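Local coordinates for protein alpha-1,3-glucanase (Streptomyces thermodiastaticus, PDB 7C7D) that hydrolyses the alpha-1,3-glycosidic linkages of alpha-1,3-glucan as a thermostable glycoside hydrolase of family GH87, at residues N307-S312 with V329-T334; S317-M322 with D338-E343. One frame throughout, in Å; residues are numbered along the deposited sequence.

Contact 1: residues N307-S312 with V329-T334; sequences NFVNGS and VGLWLT
N307 meets V329 just ahead of two parallel strands, 309-311 and 331-333, which are successive rungs of the right-handed parallel beta-helix of the pectate lyase-like fold. Along the N307 side chain, CB lies 3.2 Å from V329 O. CG sits beside the backbone N of its own residue (chi1 -58°), 3.5 Å from V329 O and, farther off, near V329 CB. OD1 then accepts V329 N at 2.9 Å, the donor standing above the carbonyl plane, while ND2 reaches over W332 CB and donates, within its own amide plane, to N310 OD1. The two asparagines thus form a short polar chain that ends with N310 ND2 on D278 of the preceding rung. The N310 amide lies alongside the W332 indole, the planes 15° apart, with OD1 3.1 Å from CE3. Regular parallel bonding follows: V309 N donates to G330 O, W332 N to V309 O, G311 N to W332 O and T334 N to G311 O. On the other face V309, L331 and L333 point into the helix interior, V309 CG1 meeting L333 CD2 at 3.9 Å. G311 has backbone angles that suit glycine (phi 112°), and T334 OG1 packs 3.4 Å from its CA.

Contact 2: residues S317-M322 with D338-E343; sequences SSVSGM and DDLVVE
Three backbone hydrogen bonds join S317-V319 to V341-E343: V341 N donates to S317 O at 3.2 Å, V319 N to V341 O at 2.9 Å, and E343 N to V319 O at 2.9 Å with a nearly linear approach to the carbonyl (C=O...N angle 172°). CA-H...O contacts reach the same carbonyls, L340 CA to S317 O and V342 CA to V319 O. Two waters extend the pairing before the strands begin. One accepts from S317 N and lies 2.9 Å from D338 O, which may take one of its protons; the other donates to both S317 O and D339 O, so S317 O receives a water as well as V341 N. Strands 318-320 and 341-343, whose axes run 3° apart, are parallel and belong to consecutive coils of the beta-helix. Apolar contacts lie on the V319 and V342 face, where V319 CB is 4.3 Å from V342 CG2. L340 CG stands anti to its backbone N (chi1 173°), and the second torsion then turns CD1 to within 3.5 Å of S317 O and 3.9 Å of S317 CB. The face of S318, S320, V341 and E343 is mostly polar: S318 OG bonds H287 of the coil before, and E343, whose CG packs against S320 CB at 3.9 Å, forms a salt bridge from OE1 to R367 NE.

From the N terminus the chain runs through 307-312 and then 317-322, passes through strand 323-325 and comes round again as 329-334, in the same direction as 307-312, followed by 338-343. Contact 1 closes the first loop when 329-334 settles beside 307-312; contact 2 closes the second when 338-343 reaches 317-322. The two loops therefore overlap and cross, neither enclosing the other, as expected when one coil of a beta-helix is laid on the next. Each contact belongs to a different wall of the helix, and the walls meet through the interior: L333 CD1 packs on L340 CD2 at 3.7 Å, the F308 ring touches V319 and M322, and L331 CD2 lies near V319 CG2.

Contact 1: residues N307-S312 with V329-T334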
ATOM      1  N   ASN A 307      -5.710  -5.591  14.195  1.00 11.64           N
ATOM      2  CA  ASN A 307      -5.106  -4.426  13.569  1.00 11.50           C
ATOM      3  C   ASN A 307      -4.081  -3.781  14.494  1.00 11.71           C
ATOM      4  O   ASN A 307      -4.050  -4.036  15.698  1.00 13.11           O
ATOM      5  CB  ASN A 307      -6.207  -3.420  13.227  1.00 11.64           C
ATOM      6  CG  ASN A 307      -7.258  -4.018  12.308  1.00 11.36           C
ATOM      7  OD1 ASN A 307      -6.958  -4.924  11.538  1.00 12.08           O
ATOM      8  ND2 ASN A 307      -8.484  -3.510  12.370  1.00 12.79           N
ATOM      9  N   PHE A 308      -3.225  -2.931  13.916  1.00 11.39           N
ATOM     10  CA  PHE A 308      -2.325  -2.117  14.733  1.00 11.39           C
ATOM     11  C   PHE A 308      -3.098  -1.002  15.439  1.00 11.22           C
ATOM     12  O   PHE A 308      -3.065  -0.897  16.670  1.00 12.40           O
ATOM     13  CB  PHE A 308      -1.150  -1.624  13.871  1.00 11.86           C
ATOM     14  CG  PHE A 308      -0.522  -0.319  14.313  1.00 12.80           C
ATOM     15  CD1 PHE A 308       0.054  -0.169  15.573  1.00 13.31           C
ATOM     16  CD2 PHE A 308      -0.476   0.759  13.440  1.00 12.39           C
ATOM     17  CE1 PHE A 308       0.647   1.038  15.955  1.00 13.83           C
ATOM     18  CE2 PHE A 308       0.119   1.959  13.809  1.00 12.98           C
ATOM     19  CZ  PHE A 308       0.682   2.107  15.060  1.00 13.03           C
ATOM     20  N   VAL A 309      -3.844  -0.192  14.689  1.00 11.63           N
ATOM     21  CA  VAL A 309      -4.748   0.797  15.270  1.00 11.65           C
ATOM     22  C   VAL A 309      -6.150   0.525  14.750  1.00 11.57           C
ATOM     23  O   VAL A 309      -6.353   0.366  13.541  1.00 12.05           O
ATOM     24  CB  VAL A 309      -4.327   2.242  14.940  1.00 12.18           C
ATOM     25  CG1 VAL A 309      -5.403   3.222  15.389  1.00 14.37           C
ATOM     26  CG2 VAL A 309      -3.000   2.553  15.605  1.00 13.43           C
ATOM     27  N   ASN A 310      -7.111   0.460  15.669  1.00 11.62           N
ATOM     28  CA  ASN A 310      -8.512   0.247  15.337  1.00 11.99           C
ATOM     29  C   ASN A 310      -9.318   1.319  16.047  1.00 12.13           C
ATOM     30  O   ASN A 310      -9.423   1.302  17.275  1.00 14.03           O
ATOM     31  CB  ASN A 310      -8.950  -1.140  15.796  1.00 12.72           C
ATOM     32  CG  ASN A 310     -10.248  -1.572  15.172  1.00 12.93           C
ATOM     33  OD1 ASN A 310     -10.280  -1.939  14.001  1.00 14.44           O
ATOM     34  ND2 ASN A 310     -11.324  -1.554  15.951  1.00 13.96           N
ATOM     35  N   GLY A 311      -9.887   2.245  15.280  1.00 11.93           N
ATOM     36  CA  GLY A 311     -10.746   3.262  15.847  1.00 12.48           C
ATOM     37  C   GLY A 311     -10.166   4.661  15.794  1.00 12.24           C
ATOM     38  O   GLY A 311      -9.764   5.154  14.731  1.00 13.72           O
ATOM     39  N   SER A 312     -10.100   5.310  16.947  1.00 12.63           N
ATOM     40  CA  SER A 312      -9.842   6.740  17.025  1.00 13.29           C
ATOM     41  C   SER A 312      -8.591   7.028  17.841  1.00 13.05           C
ATOM     42  O   SER A 312      -8.458   6.547  18.975  1.00 13.84           O
ATOM     43  CB  SER A 312     -11.040   7.442  17.663  1.00 14.91           C
ATOM     44  OG  SER A 312     -10.710   8.754  18.068  1.00 16.71           O
ATOM     45  N   VAL A 329      -5.423  -5.044   9.128  1.00 11.06           N
ATOM     46  CA  VAL A 329      -5.328  -3.665   8.666  1.00 11.31           C
ATOM     47  C   VAL A 329      -4.282  -2.960   9.515  1.00 11.52           C
ATOM     48  O   VAL A 329      -4.244  -3.133  10.737  1.00 12.07           O
ATOM     49  CB  VAL A 329      -6.686  -2.940   8.751  1.00 11.62           C
ATOM     50  CG1 VAL A 329      -6.553  -1.477   8.321  1.00 12.20           C
ATOM     51  CG2 VAL A 329      -7.704  -3.650   7.892  1.00 13.52           C
ATOM     52  N   GLY A 330      -3.421  -2.169   8.875  1.00 11.48           N
ATOM     53  CA  GLY A 330      -2.498  -1.368   9.657  1.00 11.48           C
ATOM     54  C   GLY A 330      -3.220  -0.368  10.541  1.00 10.66           C
ATOM     55  O   GLY A 330      -3.125  -0.426  11.771  1.00 12.04           O
ATOM     56  N   LEU A 331      -3.958   0.555   9.932  1.00 10.94           N
ATOM     57  CA  LEU A 331      -4.734   1.549  10.669  1.00 11.14           C
ATOM     58  C   LEU A 331      -6.137   1.582  10.087  1.00 10.92           C
ATOM     59  O   LEU A 331      -6.333   2.022   8.948  1.00 11.53           O
ATOM     60  CB  LEU A 331      -4.092   2.937  10.616  1.00 12.11           C
ATOM     61  CG  LEU A 331      -2.702   3.092  11.243  1.00 12.87           C
ATOM     62  CD1 LEU A 331      -1.584   2.773  10.250  1.00 13.17           C
ATOM     63  CD2 LEU A 331      -2.517   4.496  11.807  1.00 14.85           C
ATOM     64  N   TRP A 332      -7.095   1.093  10.863  1.00 10.74           N
ATOM     65  CA  TRP A 332      -8.503   1.162  10.514  1.00 11.24           C
ATOM     66  C   TRP A 332      -9.064   2.291  11.363  1.00 11.57           C
ATOM     67  O   TRP A 332      -9.266   2.129  12.567  1.00 13.01           O
ATOM     68  CB  TRP A 332      -9.167  -0.173  10.823  1.00 13.89           C
ATOM     69  CG  TRP A 332     -10.563  -0.200  10.370  1.00 19.18           C
ATOM     70  CD1 TRP A 332     -10.997  -0.364   9.091  1.00 22.66           C
ATOM     71  CD2 TRP A 332     -11.726  -0.010  11.177  1.00 21.86           C
ATOM     72  NE1 TRP A 332     -12.364  -0.310   9.053  1.00 26.81           N
ATOM     73  CE2 TRP A 332     -12.838  -0.096  10.322  1.00 26.81           C
ATOM     74  CE3 TRP A 332     -11.935   0.213  12.541  1.00 23.85           C
ATOM     75  CZ2 TRP A 332     -14.145   0.030  10.786  1.00 29.78           C
ATOM     76  CZ3 TRP A 332     -13.229   0.331  13.003  1.00 27.56           C
ATOM     77  CH2 TRP A 332     -14.320   0.239  12.127  1.00 30.29           C
ATOM     78  N   LEU A 333      -9.265   3.453  10.747  1.00 12.40           N
ATOM     79  CA  LEU A 333      -9.524   4.687  11.476  1.00 12.44           C
ATOM     80  C   LEU A 333     -10.977   5.108  11.312  1.00 13.19           C
ATOM     81  O   LEU A 333     -11.497   5.166  10.191  1.00 13.81           O
ATOM     82  CB  LEU A 333      -8.582   5.798  11.007  1.00 13.13           C
ATOM     83  CG  LEU A 333      -7.109   5.526  11.348  1.00 13.35           C
ATOM     84  CD1 LEU A 333      -6.156   6.351  10.479  1.00 14.14           C
ATOM     85  CD2 LEU A 333      -6.838   5.778  12.831  1.00 15.97           C
ATOM     86  N   THR A 334     -11.623   5.402  12.436  1.00 13.75           N
ATOM     87  CA  THR A 334     -13.004   5.852  12.455  1.00 14.59           C
ATOM     88  C   THR A 334     -13.138   6.934  13.509  1.00 14.87           C
ATOM     89  O   THR A 334     -12.280   7.085  14.379  1.00 15.73           O
ATOM     90  CB  THR A 334     -13.950   4.714  12.862  1.00 18.94           C
ATOM     91  OG1 THR A 334     -13.581   4.224  14.163  1.00 21.02           O
ATOM     92  CG2 THR A 334     -13.890   3.579  11.859  1.00 20.10           C
TER

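Contact 2: residues S317-M322 with D338-E343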
ATOM      1  N   SER A 317      -3.159  14.166  16.765  1.00 14.85           N
ATOM      2  CA  SER A 317      -2.339  12.992  16.995  1.00 14.29           C
ATOM      3  C   SER A 317      -1.427  12.727  15.804  1.00 13.93           C
ATOM      4  O   SER A 317      -1.553  13.339  14.738  1.00 13.80           O
ATOM      5  CB  SER A 317      -3.234  11.787  17.281  1.00 14.30           C
ATOM      6  OG  SER A 317      -3.836  11.968  18.550  1.00 14.60           O
ATOM      7  N   SER A 318      -0.486  11.803  15.997  1.00 13.61           N
ATOM      8  CA  SER A 318       0.453  11.475  14.934  1.00 13.94           C
ATOM      9  C   SER A 318       0.981  10.056  15.095  1.00 13.03           C
ATOM     10  O   SER A 318       1.037   9.509  16.204  1.00 13.44           O
ATOM     11  CB  SER A 318       1.627  12.463  14.879  1.00 15.94           C
ATOM     12  OG  SER A 318       2.423  12.386  16.051  1.00 17.28           O
ATOM     13  N   VAL A 319       1.388   9.481  13.965  1.00 12.61           N
ATOM     14  CA  VAL A 319       1.991   8.155  13.899  1.00 12.18           C
ATOM     15  C   VAL A 319       3.178   8.273  12.955  1.00 11.77           C
ATOM     16  O   VAL A 319       2.995   8.595  11.778  1.00 12.82           O
ATOM     17  CB  VAL A 319       1.005   7.101  13.365  1.00 12.95           C
ATOM     18  CG1 VAL A 319       1.681   5.743  13.247  1.00 13.54           C
ATOM     19  CG2 VAL A 319      -0.242   7.028  14.234  1.00 14.03           C
ATOM     20  N   SER A 320       4.392   8.042  13.460  1.00 12.55           N
ATOM     21  CA  SER A 320       5.572   8.276  12.638  1.00 13.59           C
ATOM     22  C   SER A 320       6.720   7.346  13.013  1.00 13.49           C
ATOM     23  O   SER A 320       6.863   6.937  14.167  1.00 13.92           O
ATOM     24  CB  SER A 320       6.030   9.737  12.730  1.00 14.92           C
ATOM     25  OG  SER A 320       6.376  10.084  14.060  1.00 15.95           O
ATOM     26  N   GLY A 321       7.559   7.048  12.022  1.00 12.97           N
ATOM     27  CA  GLY A 321       8.732   6.224  12.245  1.00 13.56           C
ATOM     28  C   GLY A 321       8.429   4.793  12.621  1.00 13.47           C
ATOM     29  O   GLY A 321       9.284   4.125  13.207  1.00 14.56           O
ATOM     30  N   MET A 322       7.241   4.293  12.289  1.00 12.82           N
ATOM     31  CA  MET A 322       6.807   2.970  12.706  1.00 12.44           C
ATOM     32  C   MET A 322       7.094   1.926  11.638  1.00 12.31           C
ATOM     33  O   MET A 322       7.178   2.222  10.445  1.00 13.44           O
ATOM     34  CB  MET A 322       5.302   2.957  12.981  1.00 13.24           C
ATOM     35  CG  MET A 322       4.828   3.998  13.980  1.00 14.30           C
ATOM     36  SD  MET A 322       5.340   3.699  15.685  1.00 14.78           S
ATOM     37  CE  MET A 322       4.558   2.119  16.008  1.00 14.72           C
ATOM     38  N   ASP A 338      -9.083  14.213  14.011  1.00 13.74           N
ATOM     39  CA  ASP A 338      -8.858  15.508  13.373  1.00 13.69           C
ATOM     40  C   ASP A 338      -7.373  15.813  13.298  1.00 12.88           C
ATOM     41  O   ASP A 338      -6.660  15.735  14.301  1.00 13.39           O
ATOM     42  CB  ASP A 338      -9.513  16.625  14.191  1.00 15.96           C
ATOM     43  CG  ASP A 338     -11.021  16.503  14.301  1.00 18.21           C
ATOM     44  OD1 ASP A 338     -11.614  15.516  13.839  1.00 17.34           O
ATOM     45  OD2 ASP A 338     -11.619  17.427  14.896  1.00 22.14           O
ATOM     46  N   ASP A 339      -6.918  16.193  12.108  1.00 12.93           N
ATOM     47  CA  ASP A 339      -5.556  16.673  11.898  1.00 13.29           C
ATOM     48  C   ASP A 339      -4.505  15.595  12.115  1.00 12.80           C
ATOM     49  O   ASP A 339      -3.322  15.907  12.251  1.00 13.71           O
ATOM     50  CB  ASP A 339      -5.259  17.930  12.727  1.00 14.31           C
ATOM     51  CG  ASP A 339      -6.362  18.951  12.617  1.00 15.84           C
ATOM     52  OD1 ASP A 339      -6.670  19.330  11.476  1.00 15.88           O
ATOM     53  OD2 ASP A 339      -6.950  19.345  13.649  1.00 19.44           O
ATOM     54  N   LEU A 340      -4.903  14.324  12.126  1.00 12.62           N
ATOM     55  CA  LEU A 340      -3.945  13.241  12.306  1.00 12.32           C
ATOM     56  C   LEU A 340      -2.900  13.278  11.199  1.00 11.71           C
ATOM     57  O   LEU A 340      -3.225  13.479  10.024  1.00 11.95           O
ATOM     58  CB  LEU A 340      -4.681  11.898  12.272  1.00 12.54           C
ATOM     59  CG  LEU A 340      -3.844  10.618  12.278  1.00 12.64           C
ATOM     60  CD1 LEU A 340      -3.111  10.431  13.605  1.00 13.69           C
ATOM     61  CD2 LEU A 340      -4.714   9.414  11.985  1.00 13.22           C
ATOM     62  N   VAL A 341      -1.639  13.067  11.571  1.00 11.73           N
ATOM     63  CA  VAL A 341      -0.550  12.941  10.605  1.00 12.48           C
ATOM     64  C   VAL A 341       0.035  11.539  10.726  1.00 11.68           C
ATOM     65  O   VAL A 341       0.525  11.155  11.797  1.00 12.53           O
ATOM     66  CB  VAL A 341       0.539  14.011  10.797  1.00 14.23           C
ATOM     67  CG1 VAL A 341       1.674  13.794   9.796  1.00 15.66           C
ATOM     68  CG2 VAL A 341      -0.058  15.402  10.657  1.00 15.88           C
ATOM     69  N   VAL A 342      -0.017  10.780   9.631  1.00 11.33           N
ATOM     70  CA  VAL A 342       0.568   9.444   9.554  1.00 11.42           C
ATOM     71  C   VAL A 342       1.704   9.545   8.548  1.00 11.44           C
ATOM     72  O   VAL A 342       1.459   9.665   7.343  1.00 11.59           O
ATOM     73  CB  VAL A 342      -0.475   8.401   9.125  1.00 11.65           C
ATOM     74  CG1 VAL A 342       0.171   7.042   8.933  1.00 11.92           C
ATOM     75  CG2 VAL A 342      -1.616   8.324  10.142  1.00 13.11           C
ATOM     76  N   GLU A 343       2.947   9.543   9.028  1.00 11.72           N
ATOM     77  CA  GLU A 343       4.064   9.867   8.155  1.00 12.07           C
ATOM     78  C   GLU A 343       5.296   9.034   8.475  1.00 12.14           C
ATOM     79  O   GLU A 343       5.556   8.677   9.626  1.00 13.00           O
ATOM     80  CB  GLU A 343       4.429  11.362   8.242  1.00 14.20           C
ATOM     81  CG  GLU A 343       4.920  11.756   9.626  1.00 16.96           C
ATOM     82  CD  GLU A 343       5.181  13.243   9.780  1.00 20.68           C
ATOM     83  OE1 GLU A 343       5.134  13.984   8.777  1.00 21.99           O
ATOM     84  OE2 GLU A 343       5.427  13.672  10.927  1.00 23.98           O
TER
HETATM   85  O   HOH W   1      -5.278  13.358  15.131  1.00 14.76           O
HETATM   86  O   HOH W   2      -1.690  16.105  14.462  1.00 23.87           O